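Disulfide bond forming protein (DsbF) (Mycobacterium tuberculosis, PDB 3IOS) probably oxidises reduced, unfolded secreted proteins to form their disulfide bonds, through a redox-active thioredoxin-family domain that makes up this extracellular part of the protein. Local coordinates at residues V16-Q19 with L20-S23; C51-C54 with Q55-P59; G105-W108 with A109-V113; G133-S136 with Q137-T141. All coordinates share one frame; numbering follows the deposited sequence. Where two conformers were deposited one is given.

Contact 1: V16-Q19 with L20-S23; sequences VPAQ and LQFS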
ATOM      1  N   VAL A  16     -19.472  -4.300   3.560  1.00 30.74           N
ATOM      2  CA  VAL A  16     -18.051  -4.182   3.268  1.00 29.96           C
ATOM      3  C   VAL A  16     -17.388  -5.509   2.984  1.00 27.78           C
ATOM      4  O   VAL A  16     -17.710  -6.528   3.595  1.00 25.89           O
ATOM      5  CB  VAL A  16     -17.254  -3.544   4.419  1.00 32.21           C
ATOM      6  CG1 VAL A  16     -17.436  -2.056   4.411  1.00 34.98           C
ATOM      7  CG2 VAL A  16     -17.681  -4.142   5.744  1.00 32.54           C
ATOM      8  N   PRO A  17     -16.441  -5.511   2.042  1.00 24.56           N
ATOM      9  CA  PRO A  17     -15.743  -6.750   1.718  1.00 24.46           C
ATOM     10  C   PRO A  17     -14.873  -7.117   2.914  1.00 22.98           C
ATOM     11  O   PRO A  17     -14.268  -6.246   3.551  1.00 20.91           O
ATOM     12  CB  PRO A  17     -14.930  -6.369   0.485  1.00 25.22           C
ATOM     13  CG  PRO A  17     -14.628  -4.924   0.725  1.00 27.49           C
ATOM     14  CD  PRO A  17     -15.956  -4.399   1.206  1.00 26.46           C
ATOM     15  N   ALA A  18     -14.824  -8.404   3.229  1.00 21.37           N
ATOM     16  CA  ALA A  18     -14.038  -8.881   4.355  1.00 21.01           C
ATOM     17  C   ALA A  18     -12.592  -8.413   4.266  1.00 21.41           C
ATOM     18  O   ALA A  18     -11.937  -8.198   5.282  1.00 19.87           O
ATOM     19  CB  ALA A  18     -14.096 -10.405   4.419  1.00 21.91           C
ATOM     20  N   GLN A  19     -12.101  -8.245   3.042  1.00 23.15           N
ATOM     21  CA  GLN A  19     -10.729  -7.810   2.826  1.00 22.72           C
ATOM     22  C   GLN A  19     -10.436  -6.425   3.405  1.00 20.88           C
ATOM     23  O   GLN A  19      -9.295  -6.112   3.726  1.00 18.81           O
ATOM     24  CB  GLN A  19     -10.402  -7.802   1.328  1.00 26.87           C
ATOM     25  CG  GLN A  19     -10.437  -9.166   0.640  1.00 27.70           C
ATOM     26  CD  GLN A  19     -11.776  -9.496   0.011  1.00 30.28           C
ATOM     27  OE1 GLN A  19     -11.879 -10.415  -0.808  1.00 34.13           O
ATOM     28  NE2 GLN A  19     -12.812  -8.759   0.388  1.00 27.19           N
ATOM     29  N   LEU A  20     -11.461  -5.592   3.538  1.00 18.40           N
ATOM     30  CA  LEU A  20     -11.255  -4.249   4.072  1.00 18.07           C
ATOM     31  C   LEU A  20     -11.524  -4.155   5.566  1.00 17.61           C
ATOM     32  O   LEU A  20     -11.392  -3.091   6.163  1.00 17.35           O
ATOM     33  CB  LEU A  20     -12.143  -3.246   3.331  1.00 17.69           C
ATOM     34  CG  LEU A  20     -11.833  -3.066   1.842  1.00 19.97           C
ATOM     35  CD1 LEU A  20     -12.727  -1.980   1.266  1.00 19.00           C
ATOM     36  CD2 LEU A  20     -10.367  -2.691   1.668  1.00 19.43           C
ATOM     37  N   GLN A  21     -11.896  -5.272   6.176  1.00 18.46           N
ATOM     38  CA  GLN A  21     -12.183  -5.262   7.599  1.00 20.13           C
ATOM     39  C   GLN A  21     -10.934  -5.453   8.436  1.00 20.47           C
ATOM     40  O   GLN A  21     -10.659  -6.543   8.939  1.00 23.22           O
ATOM     41  CB  GLN A  21     -13.228  -6.328   7.925  1.00 18.93           C
ATOM     42  CG  GLN A  21     -14.574  -6.040   7.272  1.00 20.51           C
ATOM     43  CD  GLN A  21     -15.650  -7.034   7.664  1.00 22.70           C
ATOM     44  OE1 GLN A  21     -15.636  -8.188   7.236  1.00 21.72           O
ATOM     45  NE2 GLN A  21     -16.591  -6.586   8.488  1.00 23.60           N
ATOM     46  N   PHE A  22     -10.177  -4.371   8.573  1.00 19.84           N
ATOM     47  CA  PHE A  22      -8.946  -4.374   9.351  1.00 20.78           C
ATOM     48  C   PHE A  22      -8.644  -2.954   9.805  1.00 22.07           C
ATOM     49  O   PHE A  22      -9.132  -1.988   9.223  1.00 20.78           O
ATOM     50  CB  PHE A  22      -7.787  -4.928   8.507  1.00 21.35           C
ATOM     51  CG  PHE A  22      -7.326  -4.003   7.404  1.00 21.12           C
ATOM     52  CD1 PHE A  22      -6.426  -2.975   7.666  1.00 20.99           C
ATOM     53  CD2 PHE A  22      -7.791  -4.168   6.100  1.00 20.24           C
ATOM     54  CE1 PHE A  22      -5.996  -2.121   6.649  1.00 22.15           C
ATOM     55  CE2 PHE A  22      -7.366  -3.316   5.075  1.00 20.17           C
ATOM     56  CZ  PHE A  22      -6.465  -2.294   5.353  1.00 19.48           C
ATOM     57  N   SER A  23      -7.858  -2.833  10.866  1.00 22.22           N
ATOM     58  CA  SER A  23      -7.472  -1.527  11.372  1.00 24.19           C
ATOM     59  C   SER A  23      -5.954  -1.544  11.489  1.00 22.23           C
ATOM     60  O   SER A  23      -5.343  -2.609  11.454  1.00 24.56           O
ATOM     61  CB  SER A  23      -8.113  -1.266  12.736  1.00 26.92           C
ATOM     62  OG  SER A  23      -7.788  -2.294  13.651  1.00 30.03           O
TER
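The ring of F22 meets the carbonyl oxygen of Q19 at its edge and near its plane, with CD2 3.4 Å from Q19 O, so the slightly positive ring hydrogens face the oxygen; F22 also touches helix 106-110. A second flat group, the carboxamide of Q21, reaches back along the turn. Its OE1 comes to 3.4 Å from A18 CA, while NE2 lies 3.8 Å from V16 CG2. Q21 can do this because its chain runs extended beyond CG (chi2 -176°), with an aliphatic stem for the valine and a polar end suited to an exposed position. Further in, the pyrrolidine of P17 crosses L20, CG to CG at 3.5 Å, a fully apolar pair beside the buried leucine. Two successive i+3 to i hydrogen bonds shape the backbone: L20 N donates to P17 O (2.9 Å) and Q21 N to A18 O (3.1 Å). This is a short 3-10 turn running into an inverse gamma turn centred on Q21, which leads the chain into strand 23-25 of the small N-terminal hairpin.

Contact 2: C51-C54 with Q55-P59; sequences CPTC and QGEAP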
ATOM      1  N   CYS A  51      14.086  -4.311   1.676  1.00 18.04           N
ATOM      2  CA  CYS A  51      13.946  -4.920   0.383  1.00 19.58           C
ATOM      3  C   CYS A  51      14.426  -4.007  -0.752  1.00 20.13           C
ATOM      4  O   CYS A  51      13.831  -2.936  -1.006  1.00 19.10           O
ATOM      5  CB  CYS A  51      12.391  -5.211   0.301  0.50 19.82           C
ATOM      6  SG  CYS A  51      12.116  -6.192  -1.276  0.50 25.85           S
ATOM      7  N   PRO A  52      15.469  -4.429  -1.434  1.00 20.35           N
ATOM      8  CA  PRO A  52      15.998  -3.670  -2.548  1.00 20.59           C
ATOM      9  C   PRO A  52      15.030  -3.410  -3.664  1.00 20.64           C
ATOM     10  O   PRO A  52      15.089  -2.364  -4.312  1.00 20.96           O
ATOM     11  CB  PRO A  52      17.215  -4.499  -2.973  1.00 23.38           C
ATOM     12  CG  PRO A  52      16.811  -5.892  -2.623  1.00 23.91           C
ATOM     13  CD  PRO A  52      16.174  -5.713  -1.267  1.00 22.39           C
ATOM     14  N   THR A  53      14.141  -4.361  -3.894  1.00 19.19           N
ATOM     15  CA  THR A  53      13.142  -4.202  -4.938  1.00 20.24           C
ATOM     16  C   THR A  53      12.165  -3.104  -4.519  1.00 19.48           C
ATOM     17  O   THR A  53      11.775  -2.271  -5.338  1.00 19.25           O
ATOM     18  CB  THR A  53      12.383  -5.517  -5.190  1.00 22.88           C
ATOM     19  OG1 THR A  53      13.316  -6.530  -5.592  1.00 25.42           O
ATOM     20  CG2 THR A  53      11.344  -5.340  -6.283  1.00 24.26           C
ATOM     21  N   CYS A  54      11.770  -3.096  -3.247  1.00 17.36           N
ATOM     22  CA  CYS A  54      10.863  -2.057  -2.766  1.00 16.44           C
ATOM     23  C   CYS A  54      11.519  -0.695  -2.808  1.00 16.23           C
ATOM     24  O   CYS A  54      10.870   0.307  -3.095  1.00 16.34           O
ATOM     25  CB  CYS A  54      10.421  -2.344  -1.340  0.50 16.14           C
ATOM     26  SG  CYS A  54       9.317  -3.779  -1.213  0.50 19.49           S
ATOM     27  N   GLN A  55      12.809  -0.663  -2.506  1.00 15.73           N
ATOM     28  CA  GLN A  55      13.552   0.584  -2.534  1.00 15.90           C
ATOM     29  C   GLN A  55      13.543   1.107  -3.966  1.00 17.13           C
ATOM     30  O   GLN A  55      13.409   2.307  -4.201  1.00 18.70           O
ATOM     31  CB  GLN A  55      14.985   0.347  -2.051  1.00 15.72           C
ATOM     32  CG  GLN A  55      15.063  -0.004  -0.572  1.00 16.97           C
ATOM     33  CD  GLN A  55      16.396  -0.605  -0.169  1.00 19.50           C
ATOM     34  OE1 GLN A  55      17.368  -0.561  -0.924  1.00 21.19           O
ATOM     35  NE2 GLN A  55      16.446  -1.172   1.031  1.00 19.46           N
ATOM     36  N   GLY A  56      13.657   0.191  -4.921  1.00 17.93           N
ATOM     37  CA  GLY A  56      13.654   0.585  -6.318  1.00 19.33           C
ATOM     38  C   GLY A  56      12.293   1.017  -6.827  1.00 20.45           C
ATOM     39  O   GLY A  56      12.192   1.908  -7.669  1.00 22.43           O
ATOM     40  N   GLU A  57      11.233   0.400  -6.318  1.00 18.82           N
ATOM     41  CA  GLU A  57       9.893   0.751  -6.769  1.00 19.70           C
ATOM     42  C   GLU A  57       9.286   1.952  -6.051  1.00 17.35           C
ATOM     43  O   GLU A  57       8.320   2.540  -6.533  1.00 18.11           O
ATOM     44  CB  GLU A  57       8.955  -0.446  -6.622  1.00 22.97           C
ATOM     45  CG  GLU A  57       9.453  -1.700  -7.310  1.00 25.74           C
ATOM     46  CD  GLU A  57       8.348  -2.700  -7.564  1.00 27.29           C
ATOM     47  OE1 GLU A  57       7.498  -2.896  -6.670  1.00 29.41           O
ATOM     48  OE2 GLU A  57       8.337  -3.300  -8.656  1.00 29.62           O
ATOM     49  N   ALA A  58       9.851   2.312  -4.905  1.00 17.20           N
ATOM     50  CA  ALA A  58       9.332   3.432  -4.126  1.00 17.01           C
ATOM     51  C   ALA A  58       9.096   4.713  -4.930  1.00 17.89           C
ATOM     52  O   ALA A  58       8.008   5.281  -4.880  1.00 16.44           O
ATOM     53  CB  ALA A  58      10.248   3.711  -2.940  1.00 17.49           C
ATOM     54  N   PRO A  59      10.102   5.182  -5.688  1.00 19.46           N
ATOM     55  CA  PRO A  59       9.893   6.411  -6.468  1.00 21.05           C
ATOM     56  C   PRO A  59       8.797   6.267  -7.521  1.00 21.11           C
ATOM     57  O   PRO A  59       8.121   7.238  -7.869  1.00 20.36           O
ATOM     58  CB  PRO A  59      11.271   6.675  -7.074  1.00 21.51           C
ATOM     59  CG  PRO A  59      11.853   5.302  -7.206  1.00 23.34           C
ATOM     60  CD  PRO A  59      11.463   4.657  -5.894  1.00 21.14           C
TER
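C51 O accepts from Q55 N at 2.9 Å, starting the regular backbone bonding of helix 52-67. G56 N to P52 O (3.0 Å), E57 N to T53 O (2.9 Å) and A58 N to C54 O (2.9 Å) continue it. P52 suits the first turn because a residue there needs no N-H for the helix; P59, also without an N-H, leaves that bond unmade, and the helix is kinked there. The second kind is the cap: in the conformer described, C51 SG accepts weakly from C54 N at 3.7 Å, its first torsion (chi1 -174°) carrying the sulfur over the helix start. The two SG atoms are then too far apart for a covalent bond, as in the reduced form. Van der Waals contacts come third. Q55 runs extended back along the first turn, CG 3.2 Å from C51 O, and its NE2 hydrogen-bonds to P49 O. T53 and E57, one turn apart, run alongside each other in the same direction, with T53 CG2 4.2 Å from E57 CD; the methyl flanks a buried carboxylate whose OE1 is hydrogen-bonded to Y119 OH and OE2 to M135 N. The small A58 packs against W45 and F88. C51 and C54, which form a disulfide in this protein, make this the CxxC redox motif at a helix start, characteristic of the active site of thioredoxin-family disulfide oxidoreductases.

Contact 3: G105-W108 with A109-V113; sequences GSVW and ANFGV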
ATOM      1  N   GLY A 105       2.078  -7.655  11.624  1.00 22.75           N
ATOM      2  CA  GLY A 105       1.787  -8.387  10.406  1.00 19.56           C
ATOM      3  C   GLY A 105       0.333  -8.716  10.120  1.00 18.25           C
ATOM      4  O   GLY A 105       0.052  -9.525   9.238  1.00 20.68           O
ATOM      5  N   SER A 106      -0.587  -8.089  10.842  1.00 19.47           N
ATOM      6  CA  SER A 106      -2.004  -8.363  10.639  1.00 21.11           C
ATOM      7  C   SER A 106      -2.544  -7.869   9.296  1.00 20.45           C
ATOM      8  O   SER A 106      -3.407  -8.518   8.699  1.00 21.74           O
ATOM      9  CB  SER A 106      -2.836  -7.783  11.792  1.00 20.60           C
ATOM     10  OG  SER A 106      -2.664  -6.387  11.937  1.00 23.72           O
ATOM     11  N   VAL A 107      -2.048  -6.737   8.808  1.00 18.41           N
ATOM     12  CA  VAL A 107      -2.541  -6.234   7.532  1.00 16.32           C
ATOM     13  C   VAL A 107      -2.057  -7.121   6.387  1.00 16.52           C
ATOM     14  O   VAL A 107      -2.827  -7.453   5.490  1.00 15.80           O
ATOM     15  CB  VAL A 107      -2.116  -4.762   7.291  1.00 15.95           C
ATOM     16  CG1 VAL A 107      -2.686  -4.268   5.962  1.00 18.68           C
ATOM     17  CG2 VAL A 107      -2.621  -3.885   8.432  1.00 16.65           C
ATOM     18  N   TRP A 108      -0.784  -7.512   6.408  1.00 15.02           N
ATOM     19  CA  TRP A 108      -0.273  -8.393   5.368  1.00 15.87           C
ATOM     20  C   TRP A 108      -1.067  -9.695   5.378  1.00 17.59           C
ATOM     21  O   TRP A 108      -1.451 -10.212   4.329  1.00 17.24           O
ATOM     22  CB  TRP A 108       1.200  -8.720   5.606  1.00 16.42           C
ATOM     23  CG  TRP A 108       2.151  -7.671   5.136  1.00 16.92           C
ATOM     24  CD1 TRP A 108       1.990  -6.319   5.216  1.00 16.59           C
ATOM     25  CD2 TRP A 108       3.450  -7.890   4.582  1.00 16.26           C
ATOM     26  NE1 TRP A 108       3.115  -5.677   4.750  1.00 15.64           N
ATOM     27  CE2 TRP A 108       4.030  -6.620   4.359  1.00 15.53           C
ATOM     28  CE3 TRP A 108       4.187  -9.037   4.262  1.00 17.21           C
ATOM     29  CZ2 TRP A 108       5.313  -6.466   3.824  1.00 15.82           C
ATOM     30  CZ3 TRP A 108       5.465  -8.884   3.729  1.00 17.64           C
ATOM     31  CH2 TRP A 108       6.014  -7.605   3.521  1.00 16.66           C
ATOM     32  N   ALA A 109      -1.311 -10.220   6.576  1.00 19.62           N
ATOM     33  CA  ALA A 109      -2.046 -11.472   6.721  1.00 22.65           C
ATOM     34  C   ALA A 109      -3.442 -11.357   6.125  1.00 22.97           C
ATOM     35  O   ALA A 109      -3.931 -12.274   5.464  1.00 22.78           O
ATOM     36  CB  ALA A 109      -2.134 -11.851   8.192  1.00 23.17           C
ATOM     37  N   ASN A 110      -4.074 -10.214   6.358  1.00 22.38           N
ATOM     38  CA  ASN A 110      -5.416  -9.963   5.857  1.00 21.73           C
ATOM     39  C   ASN A 110      -5.518 -10.042   4.336  1.00 22.46           C
ATOM     40  O   ASN A 110      -6.583 -10.342   3.795  1.00 22.55           O
ATOM     41  CB  ASN A 110      -5.895  -8.593   6.324  1.00 22.07           C
ATOM     42  CG  ASN A 110      -7.293  -8.282   5.851  1.00 25.10           C
ATOM     43  OD1 ASN A 110      -8.255  -8.834   6.350  1.00 24.94           O
ATOM     44  ND2 ASN A 110      -7.407  -7.410   4.861  1.00 24.84           N
ATOM     45  N   PHE A 111      -4.417  -9.773   3.645  1.00 18.75           N
ATOM     46  CA  PHE A 111      -4.412  -9.807   2.188  1.00 18.80           C
ATOM     47  C   PHE A 111      -3.667 -11.012   1.632  1.00 20.51           C
ATOM     48  O   PHE A 111      -3.434 -11.111   0.427  1.00 20.68           O
ATOM     49  CB  PHE A 111      -3.795  -8.517   1.643  1.00 17.67           C
ATOM     50  CG  PHE A 111      -4.696  -7.319   1.756  1.00 16.37           C
ATOM     51  CD1 PHE A 111      -5.644  -7.053   0.771  1.00 17.08           C
ATOM     52  CD2 PHE A 111      -4.606  -6.465   2.849  1.00 16.98           C
ATOM     53  CE1 PHE A 111      -6.492  -5.952   0.873  1.00 17.40           C
ATOM     54  CE2 PHE A 111      -5.451  -5.357   2.964  1.00 16.98           C
ATOM     55  CZ  PHE A 111      -6.395  -5.102   1.970  1.00 18.16           C
ATOM     56  N   GLY A 112      -3.292 -11.927   2.519  1.00 22.61           N
ATOM     57  CA  GLY A 112      -2.572 -13.114   2.097  1.00 21.07           C
ATOM     58  C   GLY A 112      -1.189 -12.814   1.549  1.00 20.63           C
ATOM     59  O   GLY A 112      -0.669 -13.556   0.714  1.00 22.08           O
ATOM     60  N   VAL A 113      -0.591 -11.720   2.008  1.00 18.89           N
ATOM     61  CA  VAL A 113       0.740 -11.341   1.547  1.00 19.14           C
ATOM     62  C   VAL A 113       1.790 -11.858   2.522  1.00 20.24           C
ATOM     63  O   VAL A 113       1.776 -11.523   3.706  1.00 19.93           O
ATOM     64  CB  VAL A 113       0.878  -9.806   1.417  1.00 18.37           C
ATOM     65  CG1 VAL A 113       2.309  -9.439   1.037  1.00 18.50           C
ATOM     66  CG2 VAL A 113      -0.088  -9.285   0.361  1.00 20.61           C
TER
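W108 and V113 meet where helix 106-110 ends in a Schellman motif, and the fold of the chain there brings valine onto tryptophan. V113 CG1 sits over one face of the indole, displaced toward its rim: it is 4.2 Å from the centroid of the six-membered ring, 29° off the normal, an off-centre CH-pi contact. The valine presents this methyl because CG1 lies anti to the backbone N (chi1 176°), and a branched apolar residue suits a buried place where it touches both the indole and F46. The large indole suits a buried position that also offers a polar partner: its NE1 bonds to V76 O, and its ring meets F46 edge-to-face. The carbonyl of W108 takes two N-H groups, from V113 N at 2.9 Å and F111 N at 3.1 Å, which approach from opposite faces of its plane. The first is the long bond of the Schellman motif; its companion joins G112 N to A109 O at 3.0 Å. G112 is the C-prime residue, and its positive phi (66°) is one that glycine adopts easily. A109 closes the first turn, its N bonded to G105 O at 3.1 Å; its CB packs over that oxygen and over S106 O, and a small methyl is well suited to this exposed side of the helix. On the buried side V107 CG1 lies 4.2 Å from F111 CE2, and the edge of the same phenyl ring meets the V107 carbonyl near the ring plane, with F111 CD2 3.3 Å from V107 O.

Contact 4: G133-S136 with Q137-T141; sequences GRMS and QDELT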
ATOM      1  N   GLY A 133       4.632  -9.468  -6.612  1.00 26.20           N
ATOM      2  CA  GLY A 133       5.787  -9.276  -7.458  1.00 26.51           C
ATOM      3  C   GLY A 133       6.011  -7.808  -7.740  1.00 26.27           C
ATOM      4  O   GLY A 133       5.267  -6.951  -7.263  1.00 25.27           O
ATOM      5  N   ARG A 134       7.038  -7.520  -8.526  1.00 27.75           N
ATOM      6  CA  ARG A 134       7.367  -6.150  -8.870  1.00 27.93           C
ATOM      7  C   ARG A 134       6.400  -5.637  -9.921  1.00 26.60           C
ATOM      8  O   ARG A 134       5.703  -6.414 -10.575  1.00 24.77           O
ATOM      9  CB  ARG A 134       8.804  -6.071  -9.388  1.00 32.42           C
ATOM     10  CG  ARG A 134       9.106  -7.015 -10.536  1.00 36.60           C
ATOM     11  CD  ARG A 134      10.588  -7.004 -10.888  1.00 39.82           C
ATOM     12  NE  ARG A 134      11.420  -7.327  -9.732  1.00 42.68           N
ATOM     13  CZ  ARG A 134      12.735  -7.521  -9.787  1.00 44.11           C
ATOM     14  NH1 ARG A 134      13.409  -7.808  -8.681  1.00 44.37           N
ATOM     15  NH2 ARG A 134      13.375  -7.435 -10.946  1.00 45.53           N
ATOM     16  N   MET A 135       6.346  -4.321 -10.065  1.00 23.92           N
ATOM     17  CA  MET A 135       5.472  -3.724 -11.050  1.00 22.39           C
ATOM     18  C   MET A 135       6.103  -2.481 -11.644  1.00 20.98           C
ATOM     19  O   MET A 135       6.627  -1.626 -10.928  1.00 19.53           O
ATOM     20  CB  MET A 135       4.124  -3.371 -10.433  1.00 25.41           C
ATOM     21  CG  MET A 135       3.062  -3.137 -11.479  1.00 22.50           C
ATOM     22  SD  MET A 135       1.428  -3.067 -10.807  1.00 25.16           S
ATOM     23  CE  MET A 135       1.200  -4.756 -10.191  1.00 23.91           C
ATOM     24  N   SER A 136       6.050  -2.390 -12.966  1.00 17.60           N
ATOM     25  CA  SER A 136       6.610  -1.256 -13.675  1.00 18.78           C
ATOM     26  C   SER A 136       5.686  -0.059 -13.526  1.00 16.98           C
ATOM     27  O   SER A 136       4.515  -0.199 -13.160  1.00 17.10           O
ATOM     28  CB  SER A 136       6.756  -1.583 -15.157  1.00 19.25           C
ATOM     29  OG  SER A 136       5.483  -1.790 -15.736  1.00 21.13           O
ATOM     30  N   GLN A 137       6.212   1.120 -13.833  1.00 18.17           N
ATOM     31  CA  GLN A 137       5.418   2.333 -13.745  1.00 16.65           C
ATOM     32  C   GLN A 137       4.236   2.259 -14.709  1.00 16.81           C
ATOM     33  O   GLN A 137       3.127   2.674 -14.380  1.00 15.89           O
ATOM     34  CB  GLN A 137       6.281   3.558 -14.058  1.00 18.59           C
ATOM     35  CG  GLN A 137       5.558   4.870 -13.825  1.00 24.53           C
ATOM     36  CD  GLN A 137       6.471   6.073 -13.926  1.00 27.36           C
ATOM     37  OE1 GLN A 137       7.551   6.097 -13.340  1.00 31.85           O
ATOM     38  NE2 GLN A 137       6.032   7.088 -14.663  1.00 31.15           N
ATOM     39  N   ASP A 138       4.467   1.715 -15.901  1.00 17.74           N
ATOM     40  CA  ASP A 138       3.392   1.598 -16.876  1.00 18.15           C
ATOM     41  C   ASP A 138       2.293   0.655 -16.411  1.00 15.74           C
ATOM     42  O   ASP A 138       1.110   0.962 -16.545  1.00 14.84           O
ATOM     43  CB  ASP A 138       3.930   1.130 -18.237  1.00 20.96           C
ATOM     44  CG  ASP A 138       4.755   2.196 -18.935  1.00 25.94           C
ATOM     45  OD1 ASP A 138       4.407   3.387 -18.808  1.00 26.78           O
ATOM     46  OD2 ASP A 138       5.737   1.847 -19.624  1.00 28.93           O
ATOM     47  N   GLU A 139       2.665  -0.499 -15.861  1.00 13.68           N
ATOM     48  CA  GLU A 139       1.639  -1.414 -15.404  1.00 13.89           C
ATOM     49  C   GLU A 139       0.841  -0.834 -14.242  1.00 12.29           C
ATOM     50  O   GLU A 139      -0.380  -0.962 -14.203  1.00 12.27           O
ATOM     51  CB  GLU A 139       2.222  -2.771 -14.983  1.00 13.94           C
ATOM     52  CG  GLU A 139       1.103  -3.754 -14.660  1.00 16.14           C
ATOM     53  CD  GLU A 139       1.576  -5.142 -14.264  1.00 18.68           C
ATOM     54  OE1 GLU A 139       2.775  -5.441 -14.413  1.00 19.91           O
ATOM     55  OE2 GLU A 139       0.726  -5.931 -13.809  1.00 22.38           O
ATOM     56  N   LEU A 140       1.527  -0.202 -13.295  1.00 13.06           N
ATOM     57  CA  LEU A 140       0.844   0.378 -12.141  1.00 13.14           C
ATOM     58  C   LEU A 140      -0.118   1.456 -12.630  1.00 12.15           C
ATOM     59  O   LEU A 140      -1.269   1.520 -12.198  1.00 13.69           O
ATOM     60  CB  LEU A 140       1.869   0.969 -11.164  1.00 12.05           C
ATOM     61  CG  LEU A 140       1.328   1.549  -9.850  1.00 12.60           C
ATOM     62  CD1 LEU A 140       0.475   0.516  -9.117  1.00 14.84           C
ATOM     63  CD2 LEU A 140       2.507   1.987  -8.984  1.00 12.32           C
ATOM     64  N   THR A 141       0.348   2.281 -13.562  1.00 13.93           N
ATOM     65  CA  THR A 141      -0.484   3.346 -14.120  1.00 13.86           C
ATOM     66  C   THR A 141      -1.727   2.752 -14.774  1.00 14.30           C
ATOM     67  O   THR A 141      -2.847   3.207 -14.541  1.00 14.40           O
ATOM     68  CB  THR A 141       0.302   4.155 -15.169  1.00 14.55           C
ATOM     69  OG1 THR A 141       1.429   4.778 -14.545  1.00 16.30           O
ATOM     70  CG2 THR A 141      -0.587   5.229 -15.808  1.00 15.83           C
TER
HETATM   71  O   HOH W   1       5.229  -4.725 -14.616  1.00 21.31           O
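S136 and L140 are joined by the first backbone bond of helix 137-147, L140 N to S136 O at 3.0 Å and almost straight (167°). S136 is still extended, as is M135, whose CB points toward the helix; the chain turns helical at Q137. The hydroxyl of S136 bends over the helix start and accepts from E139 N at 3.1 Å, placed there by a chi1 of 64°, between the backbone N and the carbonyl carbon. Serine is a favoured N-cap because its short arm reaches a first-turn N-H that lacks a carbonyl acceptor from a preceding helical turn. A Ser-x-x-Glu capping box would return a bond from the glutamate to the serine N; here a water bridges the two instead, accepting from S136 N at 3.0 Å and donating to E139 OE1 at 2.6 Å. E139 OE2 forms a salt bridge with R143. The aliphatic stem of E139 crosses M135 at about a right angle, with M135 CG 3.6 Å from E139 CB. Extended chi1 and chi2 carry M135 SD to 4.1 Å from L140 CD1, both residues touching F121, and the bend at chi3 (-65°) turns M135 CE toward E139 OE2, 3.8 Å away.

The four contacts fall into two pairs on opposite faces of the central sheet. Contacts 1 and 3 have centres 11 Å apart and touch directly: Q19 O lies 2.6 Å from N110 ND2, a probable hydrogen bond, and the F22 and F111 rings pack together. On the other face contacts 2 and 4, centres 12 Å apart, are joined by E57 OE2 and M135 N, also 2.6 Å apart. Contact 4 thus borders the CxxC helix of contact 2. Contact 3 comes within about 7 Å of contact 2 at the nearest atoms, with W108 near the two cysteines but not touching them. Contact 1 is remote from them, its centre 27 Å from that of contact 2.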